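Local coordinates for methionine-binding lipoprotein MetQ (Bacillus subtilis subsp. subtilis, PDB 4GOT) that binds methionine, and probably hands it to the membrane permease of the MetNPQ ABC transporter for import into the cell, at residues 38-41 / 45-48; 114-119 / 176-181; 31-36 / 216-221; 231-236 / 244-249; 67-70 / 75-78. All coordinates share one frame; numbering follows the deposited sequence.

Interaction 1: residues 38-41 / 45-48; sequences KVLS and MYNK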
# COMPACT_ATOMS: atom_id res chain seq x y z
N LYS A 38 14.91 8.16 -2.69
CA LYS A 38 14.84 8.52 -1.27
C LYS A 38 13.80 7.63 -0.55
O LYS A 38 12.64 7.52 -1.01
CB LYS A 38 14.42 10.00 -1.10
CG LYS A 38 15.25 11.01 -1.89
CD LYS A 38 16.63 11.20 -1.29
CE LYS A 38 17.57 11.98 -2.21
NZ LYS A 38 17.36 13.45 -2.15
N VAL A 39 14.21 6.99 0.56
CA VAL A 39 13.26 6.20 1.39
C VAL A 39 12.95 7.11 2.60
O VAL A 39 13.86 7.73 3.17
CB VAL A 39 13.88 4.85 1.86
CG1 VAL A 39 12.88 4.10 2.71
CG2 VAL A 39 14.38 3.98 0.68
N LEU A 40 11.68 7.20 3.00
CA LEU A 40 11.26 8.10 4.11
C LEU A 40 10.69 7.25 5.27
O LEU A 40 10.34 6.08 5.06
CB LEU A 40 10.27 9.17 3.59
CG LEU A 40 10.84 10.05 2.46
CD1 LEU A 40 9.72 10.91 1.93
CD2 LEU A 40 12.06 10.91 2.95
N SER A 41 10.62 7.81 6.47
CA SER A 41 10.27 7.00 7.67
C SER A 41 8.80 6.65 7.83
O SER A 41 8.47 5.72 8.57
CB SER A 41 10.78 7.64 8.95
OG SER A 41 10.48 9.02 9.02
N MSE A 45 5.08 11.24 5.00
CA MSE A 45 6.17 12.03 4.46
C MSE A 45 6.24 12.14 2.93
O MSE A 45 6.80 13.11 2.39
CB MSE A 45 7.51 11.51 5.01
CG MSE A 45 7.63 11.74 6.48
SE MSE A 45 9.40 11.21 7.12
CE MSE A 45 10.48 12.55 6.16
N TYR A 46 5.70 11.14 2.22
CA TYR A 46 5.97 10.98 0.79
C TYR A 46 5.27 12.06 -0.05
O TYR A 46 5.91 12.68 -0.88
CB TYR A 46 5.58 9.57 0.36
CG TYR A 46 6.52 8.52 0.92
CD1 TYR A 46 6.32 7.96 2.17
CD2 TYR A 46 7.65 8.11 0.20
CE1 TYR A 46 7.23 7.01 2.70
CE2 TYR A 46 8.56 7.20 0.73
CZ TYR A 46 8.35 6.64 1.97
OH TYR A 46 9.25 5.68 2.43
N ASN A 47 3.98 12.30 0.16
CA ASN A 47 3.26 13.35 -0.57
C ASN A 47 3.73 14.74 -0.20
O ASN A 47 3.78 15.64 -1.06
CB ASN A 47 1.76 13.21 -0.36
CG ASN A 47 1.17 12.10 -1.21
OD1 ASN A 47 1.69 11.83 -2.31
ND2 ASN A 47 0.11 11.46 -0.72
N LYS A 48 4.12 14.92 1.06
CA LYS A 48 4.72 16.18 1.50
C LYS A 48 6.00 16.51 0.73
O LYS A 48 6.19 17.65 0.27
CB LYS A 48 4.99 16.18 3.01
CG LYS A 48 5.49 17.53 3.53
CD LYS A 48 5.23 17.67 5.02
CE LYS A 48 5.15 19.12 5.44
NZ LYS A 48 6.36 19.84 4.98

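Interaction 2: residues 114-119 / 176-181; sequences VAEQGR and FINVNY. With MSE (selenomethionine), chain B.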
# COMPACT_ATOMS: atom_id res chain seq x y z
N VAL A 114 -6.32 6.27 7.58
CA VAL A 114 -7.72 6.67 7.38
C VAL A 114 -8.28 6.13 6.07
O VAL A 114 -9.37 5.54 6.05
CB VAL A 114 -7.89 8.19 7.40
CG1 VAL A 114 -9.34 8.57 7.08
CG2 VAL A 114 -7.43 8.79 8.74
N ALA A 115 -7.52 6.32 4.97
CA ALA A 115 -7.89 5.84 3.64
C ALA A 115 -8.13 4.34 3.52
O ALA A 115 -8.88 3.89 2.63
CB ALA A 115 -6.81 6.26 2.65
N GLU A 116 -7.52 3.55 4.40
CA GLU A 116 -7.64 2.09 4.32
C GLU A 116 -8.63 1.49 5.31
O GLU A 116 -8.67 0.29 5.47
CB GLU A 116 -6.27 1.44 4.51
CG GLU A 116 -5.35 1.67 3.32
CD GLU A 116 -4.25 0.64 3.22
OE1 GLU A 116 -3.72 0.25 4.29
OE2 GLU A 116 -3.93 0.23 2.06
N GLN A 117 -9.45 2.31 5.99
CA GLN A 117 -10.37 1.77 6.97
C GLN A 117 -11.39 0.83 6.32
O GLN A 117 -11.71 -0.20 6.91
CB GLN A 117 -11.10 2.87 7.73
CG GLN A 117 -10.17 3.76 8.58
CD GLN A 117 -9.42 3.01 9.67
OE1 GLN A 117 -8.17 2.86 9.61
NE2 GLN A 117 -10.16 2.49 10.65
N GLY A 118 -11.89 1.18 5.15
CA GLY A 118 -12.83 0.32 4.41
C GLY A 118 -12.17 -0.96 3.88
O GLY A 118 -12.78 -2.04 3.85
N ARG A 119 -10.90 -0.85 3.48
CA ARG A 119 -10.13 -2.02 2.96
C ARG A 119 -10.01 -3.13 4.04
O ARG A 119 -10.24 -4.28 3.78
CB ARG A 119 -8.74 -1.56 2.52
CG ARG A 119 -7.93 -2.59 1.77
CD ARG A 119 -6.54 -2.08 1.41
NE ARG A 119 -5.89 -3.04 0.54
CZ ARG A 119 -4.63 -2.97 0.14
NH1 ARG A 119 -3.81 -1.99 0.51
NH2 ARG A 119 -4.16 -3.94 -0.66
N PHE A 176 -3.62 -6.27 11.17
CA PHE A 176 -3.44 -5.89 9.74
C PHE A 176 -2.03 -5.38 9.49
O PHE A 176 -1.55 -4.53 10.26
CB PHE A 176 -4.45 -4.83 9.29
CG PHE A 176 -5.86 -5.36 9.12
CD1 PHE A 176 -6.73 -5.38 10.20
CD2 PHE A 176 -6.31 -5.82 7.90
CE1 PHE A 176 -8.04 -5.88 10.07
CE2 PHE A 176 -7.62 -6.31 7.76
CZ PHE A 176 -8.48 -6.34 8.84
N ILE A 177 -1.37 -5.90 8.46
CA ILE A 177 -0.02 -5.41 8.05
C ILE A 177 -0.02 -5.26 6.50
O ILE A 177 -0.34 -6.21 5.75
CB ILE A 177 1.16 -6.33 8.50
CG1 ILE A 177 0.98 -6.86 9.94
CG2 ILE A 177 2.48 -5.57 8.38
CD1 ILE A 177 2.03 -7.87 10.39
N ASN A 178 0.34 -4.06 6.03
CA ASN A 178 0.48 -3.78 4.60
C ASN A 178 1.67 -4.60 4.10
O ASN A 178 2.68 -4.68 4.80
CB ASN A 178 0.81 -2.29 4.37
CG ASN A 178 -0.33 -1.35 4.75
OD1 ASN A 178 -1.22 -1.08 3.94
ND2 ASN A 178 -0.31 -0.85 5.97
N VAL A 179 1.58 -5.16 2.89
CA VAL A 179 2.68 -5.99 2.36
C VAL A 179 4.07 -5.30 2.44
O VAL A 179 5.05 -5.93 2.80
CB VAL A 179 2.41 -6.46 0.91
CG1 VAL A 179 3.65 -7.21 0.36
CG2 VAL A 179 1.12 -7.30 0.79
N ASN A 180 4.17 -4.02 2.11
CA ASN A 180 5.49 -3.34 2.16
C ASN A 180 6.18 -3.39 3.55
O ASN A 180 7.38 -3.68 3.66
CB ASN A 180 5.43 -1.89 1.66
CG ASN A 180 4.77 -0.92 2.63
OD1 ASN A 180 3.52 -0.86 2.73
ND2 ASN A 180 5.60 -0.06 3.27
N TYR A 181 5.40 -3.15 4.60
CA TYR A 181 5.91 -3.22 5.97
C TYR A 181 6.02 -4.63 6.47
O TYR A 181 6.95 -4.93 7.22
CB TYR A 181 5.05 -2.36 6.88
CG TYR A 181 5.27 -0.91 6.65
CD1 TYR A 181 6.58 -0.39 6.62
CD2 TYR A 181 4.19 -0.02 6.50
CE1 TYR A 181 6.81 0.96 6.41
CE2 TYR A 181 4.42 1.34 6.33
CZ TYR A 181 5.72 1.82 6.28
OH TYR A 181 5.96 3.17 6.09
N MSE B . 2.02 -0.33 -0.24
CA MSE B . 0.81 -0.18 0.62
C MSE B . -0.35 -1.16 0.23
O MSE B . -0.66 -1.21 -0.93
OXT MSE B . -1.01 -1.88 1.02
CB MSE B . 0.29 1.26 0.48
CG MSE B . -0.73 1.68 1.49
SE MSE B . -1.49 3.47 1.11
CE MSE B . 0.13 4.62 1.78

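Interaction 3: residues 31-36 / 216-221; sequences KGYTLK and DSAKIK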
# COMPACT_ATOMS: atom_id res chain seq x y z
N LYS A 31 17.46 4.61 -21.70
CA LYS A 31 16.59 5.64 -22.24
C LYS A 31 17.14 7.05 -22.06
O LYS A 31 16.47 8.03 -22.41
CB LYS A 31 15.21 5.56 -21.58
CG LYS A 31 14.45 4.29 -21.91
CD LYS A 31 13.04 4.34 -21.33
CE LYS A 31 12.32 3.01 -21.41
NZ LYS A 31 11.84 2.69 -22.78
N GLY A 32 18.31 7.18 -21.45
CA GLY A 32 18.92 8.49 -21.25
C GLY A 32 18.69 9.19 -19.90
O GLY A 32 19.10 10.34 -19.76
N TYR A 33 18.06 8.50 -18.92
CA TYR A 33 17.73 9.12 -17.62
C TYR A 33 18.43 8.47 -16.44
O TYR A 33 18.61 7.25 -16.42
CB TYR A 33 16.20 9.14 -17.38
CG TYR A 33 15.45 9.85 -18.46
CD1 TYR A 33 15.06 9.16 -19.61
CD2 TYR A 33 15.14 11.20 -18.36
CE1 TYR A 33 14.38 9.80 -20.63
CE2 TYR A 33 14.46 11.87 -19.38
CZ TYR A 33 14.07 11.16 -20.52
OH TYR A 33 13.38 11.78 -21.56
N THR A 34 18.85 9.30 -15.48
CA THR A 34 19.36 8.81 -14.18
C THR A 34 18.24 8.77 -13.12
O THR A 34 17.14 9.33 -13.32
CB THR A 34 20.58 9.62 -13.65
OG1 THR A 34 20.31 11.03 -13.76
CG2 THR A 34 21.88 9.27 -14.44
N LEU A 35 18.53 8.10 -12.01
CA LEU A 35 17.56 7.84 -10.95
C LEU A 35 18.19 8.08 -9.58
O LEU A 35 19.30 7.64 -9.33
CB LEU A 35 17.10 6.38 -11.04
CG LEU A 35 15.88 5.94 -10.23
CD1 LEU A 35 14.56 6.54 -10.72
CD2 LEU A 35 15.85 4.42 -10.27
N LYS A 36 17.47 8.78 -8.72
CA LYS A 36 17.85 8.97 -7.32
C LYS A 36 16.63 8.53 -6.52
O LYS A 36 15.52 8.96 -6.81
CB LYS A 36 18.21 10.45 -7.09
CG LYS A 36 19.09 10.72 -5.88
CD LYS A 36 20.02 11.91 -6.12
CE LYS A 36 19.94 12.94 -5.00
NZ LYS A 36 20.36 12.42 -3.67
N ASP A 216 2.70 13.95 -18.14
CA ASP A 216 3.11 13.61 -19.50
C ASP A 216 4.54 14.03 -19.80
O ASP A 216 4.98 13.91 -20.95
CB ASP A 216 2.15 14.25 -20.53
CG ASP A 216 0.70 13.78 -20.36
OD1 ASP A 216 0.48 12.56 -20.55
OD2 ASP A 216 -0.20 14.61 -20.02
N SER A 217 5.28 14.51 -18.81
CA SER A 217 6.67 14.89 -19.08
C SER A 217 7.50 13.68 -19.58
O SER A 217 7.19 12.52 -19.29
CB SER A 217 7.33 15.52 -17.84
OG SER A 217 7.59 14.54 -16.86
N ALA A 218 8.52 13.97 -20.37
CA ALA A 218 9.45 12.96 -20.94
C ALA A 218 10.00 12.00 -19.87
O ALA A 218 10.00 10.79 -20.07
CB ALA A 218 10.63 13.66 -21.64
N LYS A 219 10.45 12.54 -18.74
CA LYS A 219 11.02 11.74 -17.62
C LYS A 219 10.05 10.73 -17.08
O LYS A 219 10.41 9.56 -16.82
CB LYS A 219 11.41 12.64 -16.43
CG LYS A 219 12.62 13.49 -16.65
CD LYS A 219 13.12 14.17 -15.36
CE LYS A 219 11.99 14.58 -14.42
NZ LYS A 219 12.55 15.51 -13.39
N ILE A 220 8.83 11.21 -16.84
CA ILE A 220 7.80 10.40 -16.18
C ILE A 220 7.28 9.30 -17.12
O ILE A 220 7.08 8.18 -16.67
CB ILE A 220 6.64 11.27 -15.64
CG1 ILE A 220 7.17 12.25 -14.57
CG2 ILE A 220 5.50 10.42 -15.08
CD1 ILE A 220 8.00 11.64 -13.45
N LYS A 221 7.12 9.63 -18.40
CA LYS A 221 6.79 8.65 -19.43
C LYS A 221 7.86 7.57 -19.56
O LYS A 221 7.53 6.41 -19.70
CB LYS A 221 6.53 9.37 -20.75
CG LYS A 221 5.19 10.11 -20.74
CD LYS A 221 4.08 9.23 -20.14
CE LYS A 221 2.65 9.75 -20.31
NZ LYS A 221 2.23 10.03 -21.71

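Interaction 4: residues 231-236 / 244-249; sequences KIKDFI and VLPVSE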
# COMPACT_ATOMS: atom_id res chain seq x y z
N LYS A 231 10.85 -7.09 -18.30
CA LYS A 231 11.87 -7.27 -17.26
C LYS A 231 11.38 -6.90 -15.86
O LYS A 231 11.55 -7.68 -14.93
CB LYS A 231 13.16 -6.49 -17.58
CG LYS A 231 14.00 -7.16 -18.64
CD LYS A 231 15.04 -6.22 -19.23
CE LYS A 231 16.15 -6.99 -19.89
NZ LYS A 231 16.65 -6.24 -21.07
N ILE A 232 10.77 -5.72 -15.69
CA ILE A 232 10.27 -5.32 -14.37
C ILE A 232 9.08 -6.18 -13.88
O ILE A 232 9.06 -6.61 -12.73
CB ILE A 232 10.05 -3.79 -14.25
CG1 ILE A 232 11.41 -3.06 -14.24
CG2 ILE A 232 9.27 -3.44 -12.99
CD1 ILE A 232 12.37 -3.51 -13.15
N LYS A 233 8.13 -6.51 -14.76
CA LYS A 233 7.02 -7.38 -14.36
C LYS A 233 7.47 -8.77 -13.91
O LYS A 233 6.98 -9.29 -12.92
CB LYS A 233 5.96 -7.49 -15.49
CG LYS A 233 5.17 -6.18 -15.73
CD LYS A 233 4.03 -6.38 -16.73
CE LYS A 233 3.28 -5.06 -16.97
NZ LYS A 233 2.69 -4.44 -15.74
N ASP A 234 8.40 -9.36 -14.67
CA ASP A 234 9.01 -10.66 -14.32
C ASP A 234 9.85 -10.56 -13.01
O ASP A 234 9.86 -11.49 -12.21
CB ASP A 234 9.93 -11.14 -15.45
CG ASP A 234 9.17 -11.60 -16.69
OD1 ASP A 234 7.94 -11.86 -16.61
OD2 ASP A 234 9.85 -11.74 -17.74
N PHE A 235 10.54 -9.46 -12.81
CA PHE A 235 11.28 -9.24 -11.53
C PHE A 235 10.34 -9.28 -10.34
O PHE A 235 10.56 -10.03 -9.39
CB PHE A 235 12.08 -7.92 -11.56
CG PHE A 235 12.65 -7.50 -10.22
CD1 PHE A 235 13.86 -8.01 -9.76
CD2 PHE A 235 11.98 -6.57 -9.43
CE1 PHE A 235 14.39 -7.60 -8.54
CE2 PHE A 235 12.50 -6.17 -8.19
CZ PHE A 235 13.71 -6.68 -7.75
N ILE A 236 9.28 -8.48 -10.42
CA ILE A 236 8.28 -8.41 -9.37
C ILE A 236 7.70 -9.78 -9.09
O ILE A 236 7.60 -10.20 -7.92
CB ILE A 236 7.14 -7.42 -9.71
CG1 ILE A 236 7.65 -5.97 -9.75
CG2 ILE A 236 6.00 -7.50 -8.69
CD1 ILE A 236 6.66 -4.93 -10.30
N VAL A 244 3.37 -9.61 -4.13
CA VAL A 244 3.30 -8.39 -4.93
C VAL A 244 3.05 -8.83 -6.35
O VAL A 244 3.80 -9.66 -6.85
CB VAL A 244 4.64 -7.60 -4.88
CG1 VAL A 244 4.57 -6.27 -5.64
CG2 VAL A 244 5.06 -7.36 -3.45
N LEU A 245 2.09 -8.21 -7.00
CA LEU A 245 1.64 -8.56 -8.32
C LEU A 245 1.71 -7.34 -9.26
O LEU A 245 1.16 -6.28 -8.92
CB LEU A 245 0.18 -9.03 -8.20
CG LEU A 245 -0.05 -10.10 -7.11
CD1 LEU A 245 -1.55 -10.30 -6.92
CD2 LEU A 245 0.68 -11.41 -7.50
N PRO A 246 2.37 -7.47 -10.43
CA PRO A 246 2.34 -6.36 -11.42
C PRO A 246 0.91 -6.14 -11.93
O PRO A 246 0.15 -7.07 -11.90
CB PRO A 246 3.29 -6.84 -12.53
CG PRO A 246 3.51 -8.30 -12.32
CD PRO A 246 3.04 -8.68 -10.95
N VAL A 247 0.51 -4.91 -12.28
CA VAL A 247 -0.82 -4.70 -12.87
C VAL A 247 -0.63 -3.80 -14.09
O VAL A 247 0.48 -3.29 -14.31
CB VAL A 247 -1.87 -4.07 -11.91
CG1 VAL A 247 -2.31 -5.07 -10.82
CG2 VAL A 247 -1.36 -2.75 -11.30
N SER A 248 -1.68 -3.64 -14.90
CA SER A 248 -1.61 -2.71 -16.00
C SER A 248 -1.65 -1.23 -15.48
O SER A 248 -2.06 -0.96 -14.36
CB SER A 248 -2.72 -3.02 -17.01
OG SER A 248 -3.96 -2.81 -16.40
N GLU A 249 -1.17 -0.31 -16.32
CA GLU A 249 -0.98 1.10 -15.99
C GLU A 249 -2.28 1.88 -15.70
O GLU A 249 -3.27 1.69 -16.45
CB GLU A 249 -0.24 1.75 -17.14
CG GLU A 249 0.15 3.20 -16.93
CD GLU A 249 1.04 3.72 -18.05
OE1 GLU A 249 1.75 2.90 -18.71
OE2 GLU A 249 1.03 4.95 -18.25
OXT GLU A 249 -2.35 2.73 -14.74
O HOH W 1 5.39 -11.67 -6.40

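Interaction 5: residues 67-70 / 75-78; sequences EQEM and DYKL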
# COMPACT_ATOMS: atom_id res chain seq x y z
N GLU A 67 -6.23 10.33 -2.74
CA GLU A 67 -7.46 11.14 -2.62
C GLU A 67 -7.71 11.68 -1.23
O GLU A 67 -7.98 12.90 -1.06
CB GLU A 67 -8.67 10.34 -3.09
CG GLU A 67 -8.65 10.23 -4.59
CD GLU A 67 -9.84 9.49 -5.11
OE1 GLU A 67 -10.71 9.09 -4.29
OE2 GLU A 67 -9.89 9.32 -6.34
N GLN A 68 -7.62 10.80 -0.23
CA GLN A 68 -7.68 11.23 1.17
C GLN A 68 -6.64 12.30 1.51
O GLN A 68 -6.94 13.26 2.24
CB GLN A 68 -7.45 10.02 2.13
CG GLN A 68 -7.51 10.39 3.62
CD GLN A 68 -8.89 10.87 4.09
OE1 GLN A 68 -9.91 10.53 3.50
NE2 GLN A 68 -8.92 11.65 5.16
N GLU A 69 -5.41 12.10 1.06
CA GLU A 69 -4.33 13.08 1.36
C GLU A 69 -4.63 14.46 0.81
O GLU A 69 -4.39 15.49 1.47
CB GLU A 69 -3.02 12.59 0.81
CG GLU A 69 -2.51 11.38 1.59
CD GLU A 69 -1.58 11.79 2.72
OE1 GLU A 69 -0.46 12.25 2.38
OE2 GLU A 69 -1.98 11.62 3.91
N MSE A 70 -5.23 14.49 -0.38
CA MSE A 70 -5.56 15.77 -0.99
C MSE A 70 -6.78 16.39 -0.36
O MSE A 70 -6.83 17.61 -0.25
CB MSE A 70 -5.70 15.66 -2.50
CG MSE A 70 -4.34 15.50 -3.22
SE MSE A 70 -4.56 14.95 -5.08
CE MSE A 70 -5.20 16.70 -5.74
N ASP A 75 -3.23 22.15 -0.13
CA ASP A 75 -1.98 22.56 -0.80
C ASP A 75 -1.36 21.47 -1.71
O ASP A 75 -0.52 21.77 -2.54
CB ASP A 75 -0.92 23.02 0.23
CG ASP A 75 -1.21 24.39 0.80
OD1 ASP A 75 -2.03 25.12 0.22
OD2 ASP A 75 -0.60 24.73 1.83
N TYR A 76 -1.75 20.20 -1.56
CA TYR A 76 -1.23 19.11 -2.44
C TYR A 76 -1.97 19.07 -3.79
O TYR A 76 -3.11 18.60 -3.86
CB TYR A 76 -1.42 17.73 -1.81
CG TYR A 76 -0.63 17.42 -0.58
CD1 TYR A 76 0.29 18.33 -0.05
CD2 TYR A 76 -0.77 16.18 0.06
CE1 TYR A 76 1.02 18.03 1.07
CE2 TYR A 76 -0.05 15.87 1.20
CZ TYR A 76 0.86 16.80 1.69
OH TYR A 76 1.61 16.51 2.80
N LYS A 77 -1.32 19.53 -4.85
CA LYS A 77 -1.89 19.44 -6.20
C LYS A 77 -1.12 18.32 -6.90
O LYS A 77 -0.11 18.58 -7.58
CB LYS A 77 -1.74 20.77 -6.96
CG LYS A 77 -2.20 22.02 -6.22
CD LYS A 77 -3.68 21.94 -5.91
CE LYS A 77 -4.16 23.18 -5.17
NZ LYS A 77 -5.50 22.91 -4.58
N LEU A 78 -1.55 17.09 -6.65
CA LEU A 78 -0.85 15.90 -7.11
C LEU A 78 -1.73 15.15 -8.10
O LEU A 78 -2.95 15.34 -8.12
CB LEU A 78 -0.49 15.02 -5.91
CG LEU A 78 0.35 15.74 -4.85
CD1 LEU A 78 0.70 14.80 -3.71
CD2 LEU A 78 1.58 16.32 -5.51
O HOH W 2 1.18 13.93 3.80
O HOH W 3 -5.57 18.99 -2.55

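Interaction 1: residues 38-41 / 45-48
The Tyr46 ring carries Leu40 over one face: Leu40 CB sits 3.6 Å above the ring plane, offset toward the rim, and makes a CH-pi contact with the centroid at 3.9 Å. Phe60 stacks with the same ring, while the phenol oxygen at its far end meets the backbone of 38-41. Leu40 N donates to Tyr46 OH over 2.9 Å at 154°, and the hydroxyl also has a weak bond to Ala12 O, so the phenol ties together two neighbouring pieces of chain. Tyr46 suits its buried place because it offers a flat apolar surface and, beyond it, a single polar atom that matches a backbone N-H. The contact closes the turn by which strand 34-38 of the larger sheet passes into helix 44-51, beside the ligand pocket. A phenylalanine in place of Tyr46 would keep the ring but would probably leave the Leu40 N-H without its acceptor and the Ala12 carbonyl without its weak partner. Leu40 and Tyr46 run past each other in opposite directions, and this carries the branch of Leu40 back over the first helical turn, with CD1 3.8 Å from Met45 CB. Met45, modelled as selenomethionine, has CG anti to its carbonyl carbon (chi1 -67°) and bends at chi3, which brings its methyl CE to 3.9 Å from Leu40 CD2.

Interaction 2: residues 114-119 / 176-181
Glu116 reaches toward Asn178 beside the bound ligand, and its atoms can be followed outward. CB already points to segment 176-181, and from CG the chain runs on extended, which brings CD to 4.1 Å from CG of the bound selenomethionine. The carboxylate then divides its work. OE1 lies beside the Asn178 amide, the two flat groups only 17° from coplanar, whereas OE2 faces Arg119. Arg119 NH1 donates to Glu116 OE2 over 2.7 Å in a salt bridge; the oxygen lies almost exactly in the guanidinium plane, but the nitrogen comes from the syn side, 32° out of the carboxylate plane. His62 NE2 holds OE2 as well, and the same oxygen stands 3.6 Å from the ligand CG.

Arg119 is stretched from CG to NE, long enough to bring NH1 to the ligand carboxylate too: NH1 donates to OXT over 2.8 Å at 137°, near the guanidinium plane. Its NH2 forms a salt bridge with Glu197. On 176-181, Asn180 OD1 accepts a weak bond of 3.4 Å from the ligand N, and Tyr43 OH bonds to the same oxygen; Asn206 and Glu87 also grip the ligand. This is the binding cleft of a type 2 periplasmic-binding-protein fold. Arginine suits a site for a carboxylate, and Glu116 probably fixes its NH1 in position. With Glu116, Glu197 and the ligand all close by, the buried positive charge is likely to be well balanced. The ligand carboxylate is held by Arg119 while its N meets Asn180 OD1 weakly, as suits a free amino acid.

Interaction 3: residues 31-36 / 216-221
Tyr33 turns its CG anti to its carbonyl carbon (chi1 -56°), which sends the ring off the start of the sheet edge toward the first turn of helix 218-227, where Ala218 and Lys219 meet it. Here strand 7-12, helix 14-29 and strand 34-38 form a beta-alpha-beta unit, and the contact lies where its helix has ended and its second strand is about to begin. Gly32 ends that helix in a Schellman motif; its positive phi of 96° would press a side chain against the carbonyl of Lys31, so glycine fits. Tyr33 follows directly. Its hydroxyl oxygen comes within 3.3 Å of Ala218 CB, and the small methyl lets the phenol lie close against the helix start, whose N-cap is Ser217. Further along the ring, CE2 lies 3.9 Å from Lys219 CA.

The ring is only partly exposed, since Ala222 touches it one turn further along and Lys6 makes a cation-pi contact with it. A tyrosine suits this place: its length bridges the distance between strand edge and helix while its hydroxyl end lies against Ala218 in a partly exposed place. An alanine at Tyr33 is likely to open a gap over the first turn of helix 218-227 and to leave Lys6 without its aromatic partner. Lys219 uses its chain in two ways: the charged NZ goes elsewhere, to a salt bridge with Asp56, and the apolar base packs on Tyr33. The two side chains cross at a slant, with Lys219 CG 3.7 Å from Tyr33 CE2 and 3.8 Å from Tyr33 CD2.

Interaction 4: residues 231-236 / 244-249
Ile236 and Val244 cross at about a right angle, and next to them Lys233 lies aslant over Pro246. Together these two pairs join helix 230-239 to the C-terminal tail, which doubles back after the helix and adds strand 245-246 to the edge of the six-stranded sheet, beside strand 78-86. In the first pair both partners are beta-branched and buried: Ile236 CG2 meets Val244 CG1 at 3.6 Å. The branch gets there because CG2 is anti to the backbone N of Ile236, with CG1 anti to the carbonyl carbon; the same CG2 also reaches Pro246 CD at 3.9 Å. Ile20 of helix 14-29 touches Ile236 too, so a bulky aliphatic residue fits between helix and tail.

In the second pair the aliphatic part of Lys233 does the packing, its CG 3.8 Å from Pro246 CB, while Pro246 CG rests 3.7 Å from the Lys233 backbone O. Proline suits the spot, being a compact apolar ring that fits against a helix side and has no N-H to satisfy. Lys233 stays extended as far as CE and then bends at chi4 (-59°), which turns its ammonium past the proline toward the carbonyl of Val247. There NZ makes a weak hydrogen bond of 2.9 Å to Val247 O, and His228 ND1 is a second partner. A lysine thus serves a partly exposed place, with its methylenes against the proline and its charge beyond it. Next to the Ile236-Val244 pair, one water is hydrogen-bonded to Ile236 O at 3.1 Å and to Val244 O at 2.6 Å.

Interaction 5: residues 67-70 / 75-78
Where helix 63-72 turns into strand 78-86, Met70 and Glu69 in the helix fold back against Tyr76 and Leu78 in the returning chain. Met70, modelled as selenomethionine, takes the larger share. It lies along the backbone of the return, with CG 3.9 Å from Tyr76 CB, and the bend at chi3 (73°) curls its end over the carbonyls: CE comes to 3.4 Å from Tyr76 O and SE to 3.5 Å from Leu78 O. A long, flexible apolar chain suits a place where it must follow an irregular backbone. Leu78 is buried, and its CB lies 4.2 Å from SE.

The helix-to-strand connection is also stitched by water. One water bonds to both Met70 O and Tyr76 O, joining the last turn of the helix to the chain that leaves it. Another accepts a bond of 2.8 Å from Tyr76 OH and donates over 2.7 Å to Glu69 OE1. Glu69 bends sharply at chi2 (-92°), which brings OE1 to the edge of the Tyr76 ring, near its plane; carboxylate and ring planes are 51° apart. The water is in the ring plane as well, so the tyrosine meets the acid along its edge. Lys48 and Ala51 of helix 44-51 touch the Tyr76 side chain. Glutamate fits here because a buried OE1 can take several donors: besides the water, Asn47 ND2 of the neighbouring helix bonds to it, while Asn73 ND2 holds the Glu69 backbone O.

Overall arrangement
Interaction 2 is the buried one and alone holds the bound ligand, with ion pairs buried around it; its segments come from the lobe built on the five-stranded sheet. Interactions 1, 3, 4 and 5 belong to strands or connections of the six-stranded sheet. At the surface, interactions 1 and 3 each use a tyrosine at an end of strand 34-38: Tyr46, from the next helix, bonds through its hydroxyl, whereas Tyr33, just before the strand, packs without a hydrogen bond across the contact. Interactions 4 and 5 are partly buried and add bridging waters to apolar contacts. Interactions 1 and 5 touch through Asn47 and Glu69. Interaction 2 meets interaction 5 at Val114 and Gln68, and interaction 4 at Val179 and Val244.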